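Local coordinates for protein 5-dehydro-2-deoxygluconokinase (Bacillus halodurans C-125, PDB 2QCV) that probably phosphorylates 5-dehydro-2-deoxy-D-gluconate with ATP, a step in the breakdown of myo-inositol to acetyl-CoA, as a PfkB-family sugar kinase, at residues Phe63-Ile67 and Tyr125-Val131; Ala16-Ala20 and Val121-Leu126; Tyr29-Glu34 and Phe103-Pro109; His97-Phe103 and Leu115-Val121. All blocks are in the same frame, centred on the assembly; numbering follows the deposited sequence.

Contact 1: Phe63-Ile67 and Tyr125-Val131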
loop_
_atom_site.group_PDB
_atom_site.type_symbol
_atom_site.label_atom_id
_atom_site.label_comp_id
_atom_site.label_asym_id
_atom_site.label_seq_id
_atom_site.Cartn_x
_atom_site.Cartn_y
_atom_site.Cartn_z
ATOM N N PHE A 63 -6.511 30.254 -3.289
ATOM C CA PHE A 63 -5.779 29.006 -3.096
ATOM C C PHE A 63 -6.665 27.807 -3.422
ATOM O O PHE A 63 -7.849 27.779 -3.054
ATOM C CB PHE A 63 -5.259 28.882 -1.642
ATOM C CG PHE A 63 -4.087 27.925 -1.486
ATOM C CD1 PHE A 63 -2.823 28.323 -1.766
ATOM C CD2 PHE A 63 -4.279 26.630 -1.064
ATOM C CE1 PHE A 63 -1.739 27.452 -1.620
ATOM C CE2 PHE A 63 -3.221 25.772 -0.946
ATOM C CZ PHE A 63 -1.938 26.196 -1.228
ATOM N N ILE A 64 -6.068 26.834 -4.093
ATOM C CA ILE A 64 -6.679 25.520 -4.341
ATOM C C ILE A 64 -5.817 24.498 -3.647
ATOM O O ILE A 64 -4.659 24.277 -4.017
ATOM C CB ILE A 64 -6.826 25.186 -5.840
ATOM C CG1 ILE A 64 -7.673 26.277 -6.543
ATOM C CG2 ILE A 64 -7.474 23.780 -6.034
ATOM C CD1 ILE A 64 -7.576 26.252 -8.056
ATOM N N GLY A 65 -6.351 23.888 -2.591
ATOM C CA GLY A 65 -5.594 22.851 -1.908
ATOM C C GLY A 65 -6.441 22.048 -0.939
ATOM O O GLY A 65 -7.570 22.430 -0.628
ATOM N N LYS A 66 -5.881 20.928 -0.502
ATOM C CA LYS A 66 -6.537 20.047 0.440
ATOM C C LYS A 66 -5.834 20.094 1.776
ATOM O O LYS A 66 -4.592 20.098 1.850
ATOM C CB LYS A 66 -6.603 18.642 -0.094
ATOM C CG LYS A 66 -7.270 17.625 0.827
ATOM C CD LYS A 66 -7.708 16.347 0.110
ATOM C CE LYS A 66 -9.036 16.529 -0.656
ATOM N NZ LYS A 66 -9.384 15.284 -1.460
ATOM N N ILE A 67 -6.659 20.167 2.815
ATOM C CA ILE A 67 -6.197 20.270 4.201
ATOM C C ILE A 67 -6.827 19.148 5.060
ATOM O O ILE A 67 -7.879 18.606 4.732
ATOM C CB ILE A 67 -6.525 21.666 4.815
ATOM C CG1 ILE A 67 -8.030 21.966 4.778
ATOM C CG2 ILE A 67 -5.707 22.773 4.134
ATOM C CD1 ILE A 67 -8.502 23.256 5.526
ATOM N N TYR A 125 -3.789 14.539 -1.881
ATOM C CA TYR A 125 -5.075 13.969 -2.256
ATOM C C TYR A 125 -6.044 14.959 -2.901
ATOM O O TYR A 125 -7.182 14.614 -3.138
ATOM C CB TYR A 125 -5.707 13.281 -1.033
ATOM C CG TYR A 125 -4.962 12.012 -0.759
ATOM C CD1 TYR A 125 -5.283 10.866 -1.471
ATOM C CD2 TYR A 125 -3.861 11.978 0.097
ATOM C CE1 TYR A 125 -4.591 9.714 -1.311
ATOM C CE2 TYR A 125 -3.144 10.788 0.288
ATOM C CZ TYR A 125 -3.517 9.668 -0.429
ATOM O OH TYR A 125 -2.865 8.473 -0.287
ATOM N N LEU A 126 -5.601 16.183 -3.162
ATOM C CA LEU A 126 -6.366 17.096 -3.994
ATOM C C LEU A 126 -6.577 16.390 -5.333
ATOM O O LEU A 126 -5.642 15.795 -5.892
ATOM C CB LEU A 126 -5.606 18.425 -4.214
ATOM C CG LEU A 126 -6.263 19.488 -5.086
ATOM C CD1 LEU A 126 -7.502 20.083 -4.347
ATOM C CD2 LEU A 126 -5.203 20.566 -5.515
ATOM N N SER A 127 -7.799 16.407 -5.800
ATOM C CA SER A 127 -8.190 15.621 -6.953
ATOM C C SER A 127 -8.778 16.532 -8.026
ATOM O O SER A 127 -9.235 17.635 -7.727
ATOM C CB SER A 127 -9.198 14.550 -6.534
ATOM O OG SER A 127 -10.459 15.159 -6.309
ATOM N N PRO A 128 -8.783 16.073 -9.292
ATOM C CA PRO A 128 -9.407 16.891 -10.362
ATOM C C PRO A 128 -10.837 17.376 -10.089
ATOM O O PRO A 128 -11.167 18.521 -10.417
ATOM C CB PRO A 128 -9.377 15.943 -11.553
ATOM C CG PRO A 128 -8.198 15.074 -11.335
ATOM C CD PRO A 128 -8.165 14.830 -9.829
ATOM N N GLU A 129 -11.657 16.542 -9.445
ATOM C CA GLU A 129 -13.039 16.940 -9.153
ATOM C C GLU A 129 -13.110 18.111 -8.166
ATOM O O GLU A 129 -14.152 18.757 -8.039
ATOM C CB GLU A 129 -13.840 15.759 -8.635
ATOM C CG GLU A 129 -13.503 15.393 -7.215
ATOM N N GLU A 130 -12.006 18.422 -7.491
ATOM C CA GLU A 130 -11.976 19.520 -6.525
ATOM C C GLU A 130 -11.407 20.819 -7.105
ATOM O O GLU A 130 -11.288 21.830 -6.400
ATOM C CB GLU A 130 -11.158 19.089 -5.331
ATOM C CG GLU A 130 -11.832 17.960 -4.585
ATOM C CD GLU A 130 -10.943 17.177 -3.692
ATOM O OE1 GLU A 130 -9.706 17.341 -3.744
ATOM O OE2 GLU A 130 -11.499 16.345 -2.912
ATOM N N VAL A 131 -11.028 20.782 -8.378
ATOM C CA VAL A 131 -10.519 21.934 -9.112
ATOM C C VAL A 131 -11.663 22.618 -9.887
ATOM O O VAL A 131 -12.264 22.027 -10.776
ATOM C CB VAL A 131 -9.432 21.525 -10.079
ATOM C CG1 VAL A 131 -8.903 22.740 -10.856
ATOM C CG2 VAL A 131 -8.319 20.837 -9.316
#
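This is a buried strand-to-loop contact near one margin of the large, mainly parallel sheet of the ribokinase-like fold: Phe63-Ile67 is the end of the strand next to the outermost one, 90-92, and Tyr125-Val131 runs past it on the way to helix 133-136. Alternation along the strand decides who takes part. Ile64 and Lys66 point their CB atoms toward the loop, while Phe63 and Ile67 lie out of reach. At the apolar end, Ile64 CG2 packs against Leu126 CD2 at 4.0 Å and more loosely against Val131 CG2 at 4.5 Å; Ala157 of helix 154-167 touches both Leu126 and Val131. Lys66 makes the polar end. Its aliphatic part runs beside the backbone of Leu126, with Lys66 CD 3.9 Å from Leu126 N, and Lys66 NZ donates to Tyr125 O (2.8 Å) and to Glu130 OE2 (2.8 Å), the latter a salt bridge with a weak second branch to Glu130 OE1 at 3.1 Å. Glu130 reaches back as well: its OE1 accepts from Ser127 N at 3.0 Å, across the 3-10 turn 128-130 in which Glu130 N bonds to Ser127 O at 2.9 Å. One ammonium group thus meets both a carbonyl and a carboxylate of the loop, so the charge of Lys66 is neutralised where it is buried and the turn is tied to the strand through side-chain bonds, without any strand pairing.

Contact 2: Ala16-Ala20 and Val121-Leu126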
loop_
_atom_site.group_PDB
_atom_site.type_symbol
_atom_site.label_atom_id
_atom_site.label_comp_id
_atom_site.label_asym_id
_atom_site.label_seq_id
_atom_site.Cartn_x
_atom_site.Cartn_y
_atom_site.Cartn_z
ATOM N N ALA A 16 -2.950 30.130 -6.182
ATOM C CA ALA A 16 -1.928 29.081 -6.170
ATOM C C ALA A 16 -2.581 27.742 -5.891
ATOM O O ALA A 16 -3.647 27.659 -5.264
ATOM C CB ALA A 16 -0.865 29.367 -5.146
ATOM N N ILE A 17 -1.931 26.688 -6.371
ATOM C CA ILE A 17 -2.429 25.324 -6.210
ATOM C C ILE A 17 -1.300 24.461 -5.678
ATOM O O ILE A 17 -0.182 24.497 -6.174
ATOM C CB ILE A 17 -3.035 24.739 -7.536
ATOM C CG1 ILE A 17 -3.553 23.317 -7.356
ATOM C CG2 ILE A 17 -2.068 24.823 -8.709
ATOM C CD1 ILE A 17 -4.565 22.877 -8.445
ATOM N N GLY A 18 -1.630 23.712 -4.622
ATOM C CA GLY A 18 -0.764 22.669 -4.104
ATOM C C GLY A 18 -0.802 22.641 -2.580
ATOM O O GLY A 18 -1.872 22.575 -1.988
ATOM N N ARG A 19 0.387 22.654 -1.974
ATOM C CA ARG A 19 0.556 22.372 -0.542
ATOM C C ARG A 19 0.449 23.586 0.359
ATOM O O ARG A 19 1.170 24.592 0.183
ATOM C CB ARG A 19 1.939 21.753 -0.295
ATOM C CG ARG A 19 2.280 21.517 1.163
ATOM C CD ARG A 19 3.572 20.653 1.259
ATOM N NE ARG A 19 3.238 19.297 0.839
ATOM C CZ ARG A 19 4.093 18.388 0.374
ATOM N NH1 ARG A 19 5.400 18.635 0.308
ATOM N NH2 ARG A 19 3.618 17.205 0.008
ATOM N N ALA A 20 -0.378 23.435 1.392
ATOM C CA ALA A 20 -0.353 24.278 2.580
ATOM C C ALA A 20 -0.171 23.319 3.747
ATOM O O ALA A 20 -0.969 22.380 3.926
ATOM C CB ALA A 20 -1.629 25.084 2.735
ATOM N N VAL A 121 0.171 12.557 2.782
ATOM C CA VAL A 121 -0.346 13.762 3.409
ATOM C C VAL A 121 -1.554 14.293 2.638
ATOM O O VAL A 121 -1.707 14.011 1.425
ATOM C CB VAL A 121 0.764 14.836 3.631
ATOM C CG1 VAL A 121 1.719 14.342 4.691
ATOM C CG2 VAL A 121 1.476 15.333 2.346
ATOM N N ALA A 122 -2.412 15.030 3.350
ATOM C CA ALA A 122 -3.655 15.540 2.810
ATOM C C ALA A 122 -3.461 16.310 1.490
ATOM O O ALA A 122 -4.275 16.174 0.586
ATOM C CB ALA A 122 -4.367 16.414 3.841
ATOM N N ASP A 123 -2.427 17.143 1.385
ATOM C CA ASP A 123 -2.321 18.006 0.192
ATOM C C ASP A 123 -2.164 17.232 -1.115
ATOM O O ASP A 123 -2.502 17.750 -2.172
ATOM C CB ASP A 123 -1.267 19.068 0.339
ATOM C CG ASP A 123 0.150 18.505 0.421
ATOM O OD1 ASP A 123 0.707 18.144 -0.622
ATOM O OD2 ASP A 123 0.723 18.532 1.518
ATOM N N LEU A 124 -1.672 16.003 -1.013
ATOM C CA LEU A 124 -1.438 15.162 -2.178
ATOM C C LEU A 124 -2.708 14.483 -2.665
ATOM O O LEU A 124 -2.705 13.949 -3.760
ATOM C CB LEU A 124 -0.357 14.111 -1.877
ATOM C CG LEU A 124 1.054 14.663 -1.602
ATOM C CD1 LEU A 124 2.002 13.489 -1.197
ATOM C CD2 LEU A 124 1.556 15.424 -2.788
ATOM N N TYR A 125 -3.789 14.539 -1.881
ATOM C CA TYR A 125 -5.075 13.969 -2.256
ATOM C C TYR A 125 -6.044 14.959 -2.901
ATOM O O TYR A 125 -7.182 14.614 -3.138
ATOM C CB TYR A 125 -5.707 13.281 -1.033
ATOM C CG TYR A 125 -4.962 12.012 -0.759
ATOM C CD1 TYR A 125 -5.283 10.866 -1.471
ATOM C CD2 TYR A 125 -3.861 11.978 0.097
ATOM C CE1 TYR A 125 -4.591 9.714 -1.311
ATOM C CE2 TYR A 125 -3.144 10.788 0.288
ATOM C CZ TYR A 125 -3.517 9.668 -0.429
ATOM O OH TYR A 125 -2.865 8.473 -0.287
ATOM N N LEU A 126 -5.601 16.183 -3.162
ATOM C CA LEU A 126 -6.366 17.096 -3.994
ATOM C C LEU A 126 -6.577 16.390 -5.333
ATOM O O LEU A 126 -5.642 15.795 -5.892
ATOM C CB LEU A 126 -5.606 18.425 -4.214
ATOM C CG LEU A 126 -6.263 19.488 -5.086
ATOM C CD1 LEU A 126 -7.502 20.083 -4.347
ATOM C CD2 LEU A 126 -5.203 20.566 -5.515
HETATM O O HOH W 1 -3.439 20.306 -2.037
#
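Val121 opens the segment with its CG2 lying 3.7 Å from Arg19 NH2, a van der Waals approach to the guanidinium. A short 3-10 turn, 122-124, follows, in which Leu124 N bonds to Val121 O at 3.1 Å, and it turns Asp123 toward segment Ala16-Ala20. Here the main bond forms: Arg19 NE donates to Asp123 OD2 at 2.7 Å, near the guanidinium plane, and Arg19 NH2 makes a weak second bond to Asp123 OD1 at 3.1 Å, giving a two-pronged salt bridge. Segment Ala16-Ala20 belongs to strand 12-17 of the main ribokinase-fold sheet and what follows it, so the bridge ties this region to the loop that comes from the small four-stranded sheet. Gly18, whose backbone angles (141/-129) call for glycine, presents its carbonyl to water 1 between the segments, 2.8 Å from Gly18 O and 2.7 Å from Asp123 O. Leu124 CD2 then approaches Arg19 NH2 at 3.9 Å. Finally Leu126 drops back to the sheet, where its CD2 meets Ile17 CG1 at 3.7 Å, beside Ile64 and Ala157.

Contact 3: Tyr29-Glu34 and Phe103-Pro109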
loop_
_atom_site.group_PDB
_atom_site.type_symbol
_atom_site.label_atom_id
_atom_site.label_comp_id
_atom_site.label_asym_id
_atom_site.label_seq_id
_atom_site.Cartn_x
_atom_site.Cartn_y
_atom_site.Cartn_z
ATOM N N TYR A 29 18.168 27.601 18.036
ATOM C CA TYR A 29 18.740 27.258 16.753
ATOM C C TYR A 29 20.254 27.433 16.792
ATOM O O TYR A 29 20.826 27.617 17.866
ATOM C CB TYR A 29 18.076 28.083 15.645
ATOM C CG TYR A 29 18.246 29.570 15.771
ATOM C CD1 TYR A 29 17.365 30.321 16.535
ATOM C CD2 TYR A 29 19.271 30.244 15.081
ATOM C CE1 TYR A 29 17.510 31.706 16.641
ATOM C CE2 TYR A 29 19.417 31.619 15.177
ATOM C CZ TYR A 29 18.539 32.348 15.963
ATOM O OH TYR A 29 18.682 33.720 16.062
ATOM N N ASN A 30 20.898 27.333 15.632
ATOM C CA ASN A 30 22.365 27.207 15.544
ATOM C C ASN A 30 22.822 26.045 16.421
ATOM O O ASN A 30 23.754 26.163 17.215
ATOM C CB ASN A 30 23.087 28.519 15.893
ATOM C CG ASN A 30 22.887 29.583 14.848
ATOM O OD1 ASN A 30 22.658 29.286 13.685
ATOM N ND2 ASN A 30 22.990 30.837 15.258
ATOM N N ARG A 31 22.127 24.919 16.260
ATOM C CA ARG A 31 22.422 23.675 16.986
ATOM C C ARG A 31 21.733 22.536 16.217
ATOM O O ARG A 31 20.780 22.797 15.448
ATOM C CB ARG A 31 21.918 23.728 18.435
ATOM C CG ARG A 31 20.407 23.816 18.622
ATOM C CD ARG A 31 20.056 24.264 20.042
ATOM N NE ARG A 31 20.404 25.672 20.225
ATOM C CZ ARG A 31 20.486 26.307 21.393
ATOM N NH1 ARG A 31 20.248 25.683 22.540
ATOM N NH2 ARG A 31 20.804 27.597 21.405
ATOM N N PRO A 32 22.199 21.297 16.416
ATOM C CA PRO A 32 21.496 20.148 15.874
ATOM C C PRO A 32 20.063 20.106 16.444
ATOM O O PRO A 32 19.831 20.488 17.611
ATOM C CB PRO A 32 22.311 18.951 16.387
ATOM C CG PRO A 32 23.593 19.481 16.839
ATOM C CD PRO A 32 23.387 20.903 17.213
HETATM N N MSE A 33 19.111 19.684 15.621
HETATM C CA MSE A 33 17.724 19.639 16.036
HETATM C C MSE A 33 17.535 18.758 17.274
HETATM O O MSE A 33 16.613 18.981 18.048
HETATM C CB MSE A 33 16.831 19.130 14.894
HETATM C CG MSE A 33 15.374 18.962 15.291
HETATM SE SE MSE A 33 14.342 18.091 13.892
HETATM C CE MSE A 33 14.797 19.334 12.551
ATOM N N GLU A 34 18.380 17.750 17.460
ATOM C CA GLU A 34 18.315 16.921 18.678
ATOM C C GLU A 34 18.312 17.810 19.934
ATOM O O GLU A 34 17.656 17.500 20.927
ATOM C CB GLU A 34 19.526 15.990 18.776
ATOM C CG GLU A 34 19.596 14.918 17.724
ATOM C CD GLU A 34 20.377 15.294 16.471
ATOM O OE1 GLU A 34 20.340 16.455 16.021
ATOM O OE2 GLU A 34 21.023 14.397 15.899
ATOM N N PHE A 103 9.904 20.030 10.084
ATOM C CA PHE A 103 10.679 20.478 11.239
ATOM C C PHE A 103 11.981 21.058 10.730
ATOM O O PHE A 103 12.693 20.410 9.944
ATOM C CB PHE A 103 11.022 19.318 12.161
ATOM C CG PHE A 103 9.846 18.709 12.855
ATOM C CD1 PHE A 103 9.056 17.760 12.212
ATOM C CD2 PHE A 103 9.567 19.045 14.178
ATOM C CE1 PHE A 103 7.971 17.196 12.881
ATOM C CE2 PHE A 103 8.503 18.459 14.850
ATOM C CZ PHE A 103 7.706 17.572 14.209
ATOM N N THR A 104 12.321 22.253 11.175
ATOM C CA THR A 104 13.501 22.918 10.589
ATOM C C THR A 104 14.667 22.802 11.529
ATOM O O THR A 104 14.507 22.912 12.749
ATOM C CB THR A 104 13.233 24.394 10.292
ATOM O OG1 THR A 104 12.933 25.047 11.531
ATOM C CG2 THR A 104 12.087 24.528 9.312
ATOM N N GLU A 105 15.828 22.469 10.962
ATOM C CA GLU A 105 17.076 22.441 11.704
ATOM C C GLU A 105 17.932 23.561 11.156
ATOM O O GLU A 105 18.078 23.670 9.939
ATOM C CB GLU A 105 17.823 21.127 11.485
ATOM C CG GLU A 105 19.155 21.094 12.194
ATOM C CD GLU A 105 19.860 19.775 12.024
ATOM O OE1 GLU A 105 20.482 19.578 10.954
ATOM O OE2 GLU A 105 19.754 18.931 12.943
ATOM N N ILE A 106 18.484 24.365 12.056
ATOM C CA ILE A 106 19.438 25.424 11.727
ATOM C C ILE A 106 20.719 25.157 12.511
ATOM O O ILE A 106 20.844 25.523 13.682
ATOM C CB ILE A 106 18.860 26.821 12.083
ATOM C CG1 ILE A 106 17.457 26.987 11.472
ATOM C CG2 ILE A 106 19.750 27.951 11.541
ATOM C CD1 ILE A 106 16.644 28.062 12.133
ATOM N N LYS A 107 21.667 24.474 11.882
ATOM C CA LYS A 107 22.913 24.184 12.565
ATOM C C LYS A 107 23.767 25.458 12.665
ATOM O O LYS A 107 24.465 25.679 13.667
ATOM C CB LYS A 107 23.666 23.093 11.828
ATOM C CG LYS A 107 23.241 21.688 12.234
ATOM C CD LYS A 107 23.947 20.652 11.352
ATOM C CE LYS A 107 24.101 19.336 12.077
ATOM N NZ LYS A 107 24.518 18.271 11.129
ATOM N N SER A 108 23.653 26.274 11.621
ATOM C CA SER A 108 24.359 27.530 11.440
ATOM C C SER A 108 23.670 28.245 10.268
ATOM O O SER A 108 22.914 27.624 9.531
ATOM C CB SER A 108 25.814 27.260 11.048
ATOM O OG SER A 108 25.878 26.763 9.718
ATOM N N PRO A 109 23.955 29.547 10.059
ATOM C CA PRO A 109 23.431 30.207 8.858
ATOM C C PRO A 109 23.640 29.425 7.544
ATOM O O PRO A 109 22.761 29.459 6.667
ATOM C CB PRO A 109 24.187 31.531 8.850
ATOM C CG PRO A 109 24.346 31.842 10.294
ATOM C CD PRO A 109 24.694 30.493 10.909
HETATM O O HOH W 2 18.263 23.694 14.896
HETATM O O HOH W 3 21.491 16.949 13.629
#
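The small four-stranded sheet that forms the lid of PfkB-family kinases is bordered here by its own connecting loop: Tyr29-Glu34, between strands 21-26 and 38-44, folds over strand 101-106 and the corner at Lys107. Ile106 O accepts a hydrogen bond from Arg31 N at 2.9 Å, and water 2 adds a second link, donating to Arg31 O at 2.7 Å and accepting from Ile106 N at 2.9 Å. Nearby, Tyr29 CB packs on Ile106 CD1 at 3.8 Å, and Asn30 CA makes a CA-H...O contact with Lys107 O at 3.2 Å. Glu105 receives Met33 N on its OE2 at 2.9 Å, almost linearly. Selenomethionine Met33 lays its CE 3.8 Å from Phe103 CB. Water 3 joins two carboxylates, 2.7 Å from Glu34 OE1 and 2.7 Å from Glu105 OE2; from helix 71-82 of the third subunit, Arg74 salt-bridges Glu34 and Gln71 bonds to Glu105. Such a lid sheet, taking part in a subunit interface, is characteristic of ribokinase-like enzymes.

Contact 4: His97-Phe103 and Leu115-Val121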
loop_
_atom_site.group_PDB
_atom_site.type_symbol
_atom_site.label_atom_id
_atom_site.label_comp_id
_atom_site.label_asym_id
_atom_site.label_seq_id
_atom_site.Cartn_x
_atom_site.Cartn_y
_atom_site.Cartn_z
ATOM N N HIS A 97 -6.384 11.650 6.247
ATOM C CA HIS A 97 -5.010 12.053 5.926
ATOM C C HIS A 97 -4.529 13.238 6.758
ATOM O O HIS A 97 -5.278 14.155 7.036
ATOM C CB HIS A 97 -4.862 12.370 4.442
ATOM C CG HIS A 97 -5.189 11.210 3.556
ATOM N ND1 HIS A 97 -6.203 11.255 2.625
ATOM C CD2 HIS A 97 -4.658 9.963 3.485
ATOM C CE1 HIS A 97 -6.261 10.095 1.995
ATOM N NE2 HIS A 97 -5.344 9.291 2.504
ATOM N N LYS A 98 -3.266 13.182 7.158
ATOM C CA LYS A 98 -2.622 14.190 7.998
ATOM C C LYS A 98 -1.980 15.290 7.174
ATOM O O LYS A 98 -1.630 15.092 6.010
ATOM C CB LYS A 98 -1.516 13.525 8.836
ATOM C CG LYS A 98 -1.968 12.372 9.670
ATOM C CD LYS A 98 -2.843 12.796 10.802
ATOM C CE LYS A 98 -3.362 11.548 11.535
ATOM N NZ LYS A 98 -4.135 11.930 12.688
ATOM N N THR A 99 -1.796 16.443 7.811
ATOM C CA THR A 99 -1.075 17.560 7.238
ATOM C C THR A 99 0.408 17.275 7.160
ATOM O O THR A 99 0.994 16.736 8.101
ATOM C CB THR A 99 -1.288 18.837 8.114
ATOM O OG1 THR A 99 -2.687 18.997 8.431
ATOM C CG2 THR A 99 -0.728 20.117 7.425
ATOM N N GLY A 100 1.052 17.628 6.053
ATOM C CA GLY A 100 2.514 17.498 6.040
ATOM C C GLY A 100 3.167 18.396 7.068
ATOM O O GLY A 100 2.607 19.430 7.456
ATOM N N LEU A 101 4.340 17.993 7.537
ATOM C CA LEU A 101 5.058 18.706 8.605
ATOM C C LEU A 101 6.496 18.896 8.185
ATOM O O LEU A 101 7.146 17.960 7.680
ATOM C CB LEU A 101 5.088 17.900 9.921
ATOM C CG LEU A 101 3.766 17.522 10.580
ATOM C CD1 LEU A 101 3.983 16.593 11.807
ATOM C CD2 LEU A 101 3.006 18.775 10.973
ATOM N N ALA A 102 7.004 20.098 8.399
ATOM C CA ALA A 102 8.421 20.363 8.165
ATOM C C ALA A 102 9.031 20.834 9.481
ATOM O O ALA A 102 8.706 21.909 9.943
ATOM C CB ALA A 102 8.575 21.422 7.068
ATOM N N PHE A 103 9.904 20.030 10.084
ATOM C CA PHE A 103 10.679 20.478 11.239
ATOM C C PHE A 103 11.981 21.058 10.730
ATOM O O PHE A 103 12.693 20.410 9.944
ATOM C CB PHE A 103 11.022 19.318 12.161
ATOM C CG PHE A 103 9.846 18.709 12.855
ATOM C CD1 PHE A 103 9.056 17.760 12.212
ATOM C CD2 PHE A 103 9.567 19.045 14.178
ATOM C CE1 PHE A 103 7.971 17.196 12.881
ATOM C CE2 PHE A 103 8.503 18.459 14.850
ATOM C CZ PHE A 103 7.706 17.572 14.209
ATOM N N LEU A 115 13.399 18.135 8.419
ATOM C CA LEU A 115 12.940 16.764 8.617
ATOM C C LEU A 115 11.457 16.794 8.217
ATOM O O LEU A 115 10.652 17.468 8.868
ATOM C CB LEU A 115 13.157 16.356 10.090
ATOM C CG LEU A 115 12.694 14.961 10.538
ATOM C CD1 LEU A 115 13.123 13.890 9.535
ATOM C CD2 LEU A 115 13.214 14.668 11.900
HETATM N N MSE A 116 11.112 16.139 7.113
HETATM C CA MSE A 116 9.784 16.228 6.535
HETATM C C MSE A 116 8.918 15.009 6.795
HETATM O O MSE A 116 9.376 13.872 6.700
HETATM C CB MSE A 116 9.898 16.436 5.016
HETATM C CG MSE A 116 8.584 16.724 4.325
HETATM SE SE MSE A 116 8.059 18.643 4.473
HETATM C CE MSE A 116 6.099 18.494 4.014
ATOM N N TYR A 117 7.664 15.256 7.154
ATOM C CA TYR A 117 6.624 14.230 7.210
ATOM C C TYR A 117 5.767 14.478 5.955
ATOM O O TYR A 117 5.047 15.463 5.894
ATOM C CB TYR A 117 5.808 14.391 8.492
ATOM C CG TYR A 117 6.546 13.826 9.692
ATOM C CD1 TYR A 117 7.718 14.417 10.163
ATOM C CD2 TYR A 117 6.081 12.686 10.324
ATOM C CE1 TYR A 117 8.390 13.880 11.251
ATOM C CE2 TYR A 117 6.745 12.137 11.413
ATOM C CZ TYR A 117 7.898 12.742 11.867
ATOM O OH TYR A 117 8.553 12.176 12.933
ATOM N N ARG A 118 5.934 13.636 4.929
ATOM C CA ARG A 118 5.323 13.879 3.586
ATOM C C ARG A 118 4.501 12.701 3.038
ATOM O O ARG A 118 3.788 12.855 2.042
ATOM C CB ARG A 118 6.407 14.229 2.572
ATOM C CG ARG A 118 7.305 13.069 2.250
ATOM C CD ARG A 118 8.362 13.420 1.188
ATOM N NE ARG A 118 9.518 14.134 1.721
ATOM C CZ ARG A 118 10.468 13.567 2.463
ATOM N NH1 ARG A 118 10.386 12.281 2.821
ATOM N NH2 ARG A 118 11.498 14.297 2.879
ATOM N N GLN A 119 4.548 11.546 3.688
ATOM C CA GLN A 119 3.858 10.362 3.155
ATOM C C GLN A 119 2.339 10.414 3.326
ATOM O O GLN A 119 1.814 10.553 4.439
ATOM C CB GLN A 119 4.400 9.051 3.756
ATOM C CG GLN A 119 3.516 7.825 3.473
ATOM C CD GLN A 119 4.055 6.544 4.053
ATOM O OE1 GLN A 119 5.189 6.188 3.790
ATOM N NE2 GLN A 119 3.238 5.839 4.846
ATOM N N ASP A 120 1.620 10.269 2.212
ATOM C CA ASP A 120 0.152 10.226 2.243
ATOM C C ASP A 120 -0.452 11.409 2.958
ATOM O O ASP A 120 -1.485 11.304 3.622
ATOM C CB ASP A 120 -0.350 8.917 2.850
ATOM C CG ASP A 120 -0.075 7.740 1.946
ATOM O OD1 ASP A 120 -0.164 7.898 0.703
ATOM O OD2 ASP A 120 0.247 6.665 2.471
ATOM N N VAL A 121 0.171 12.557 2.782
ATOM C CA VAL A 121 -0.346 13.762 3.409
ATOM C C VAL A 121 -1.554 14.293 2.638
ATOM O O VAL A 121 -1.707 14.011 1.425
ATOM C CB VAL A 121 0.764 14.836 3.631
ATOM C CG1 VAL A 121 1.719 14.342 4.691
ATOM C CG2 VAL A 121 1.476 15.333 2.346
HETATM O O HOH W 4 -1.832 10.960 6.242
#
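Leu101, Phe103, Leu115 and Tyr117 share one face of this two-stranded pairing and make its apolar centre. Phe103 CE1 touches Tyr117 CE1 at 3.7 Å, the rings inclined at 57° with centroids 5.8 Å apart; Leu101 CB meets Tyr117 CB at 3.9 Å, and Phe103 CB meets Leu115 CB at 4.2 Å. On the other face Ala102 CB rests on the SE of selenomethionine Met116 at 3.8 Å. Under these side chains runs an antiparallel ladder: Leu101 N to Tyr117 O (3.1 Å) and Tyr117 N to Leu101 O (2.8 Å), then Phe103 N to Leu115 O (2.9 Å) and Leu115 N to Phe103 O (2.8 Å), with Ala102 and Met116 as the non-hydrogen-bonded pair between. This is the beta hairpin 101-106/111-117 of the lid sheet in the PfkB fold. Its Leu101-Tyr117 face meets the third subunit: Leu101 packs on Leu101 of that chain, and Tyr117 OH bonds to Thr99 O there. Beyond the ladder Gly100 CA lies 3.5 Å from Val121 CG1, where a type II turn, Arg118 to Val121, bends segment Leu115-Val121. Val121 CA makes a CA-H...O contact with Lys98 O at 3.2 Å. At the polar edge, water 4 accepts from Lys98 N at 2.8 Å and donates to Asp120 O at 2.7 Å, while the Asp120 carboxylate bonds to Tyr125 OH and to Gln119 of the third subunit.

Contacts 1, 2 and 4 are largely buried, whereas contact 3 is only partly so and lies farthest from the chain centre, about 33 Å from contact 1 between centres. Contacts 1 and 2 dock one loop, sharing Tyr125 and Leu126, onto the neighbouring strands 61-67 and 12-17 of the main sheet, each pairing a salt bridge with an apolar patch. Contact 4 shares Val121 with contact 2 and meets the same loop where Ala122 N lies 2.8 Å from Lys98 O. It rests on backbone pairing and apolar side chains, without a salt bridge between its segments. Contacts 3 and 4 share Phe103 and strand 101-106, and both touch the third subunit; contact 3 relies more on water and carboxylates.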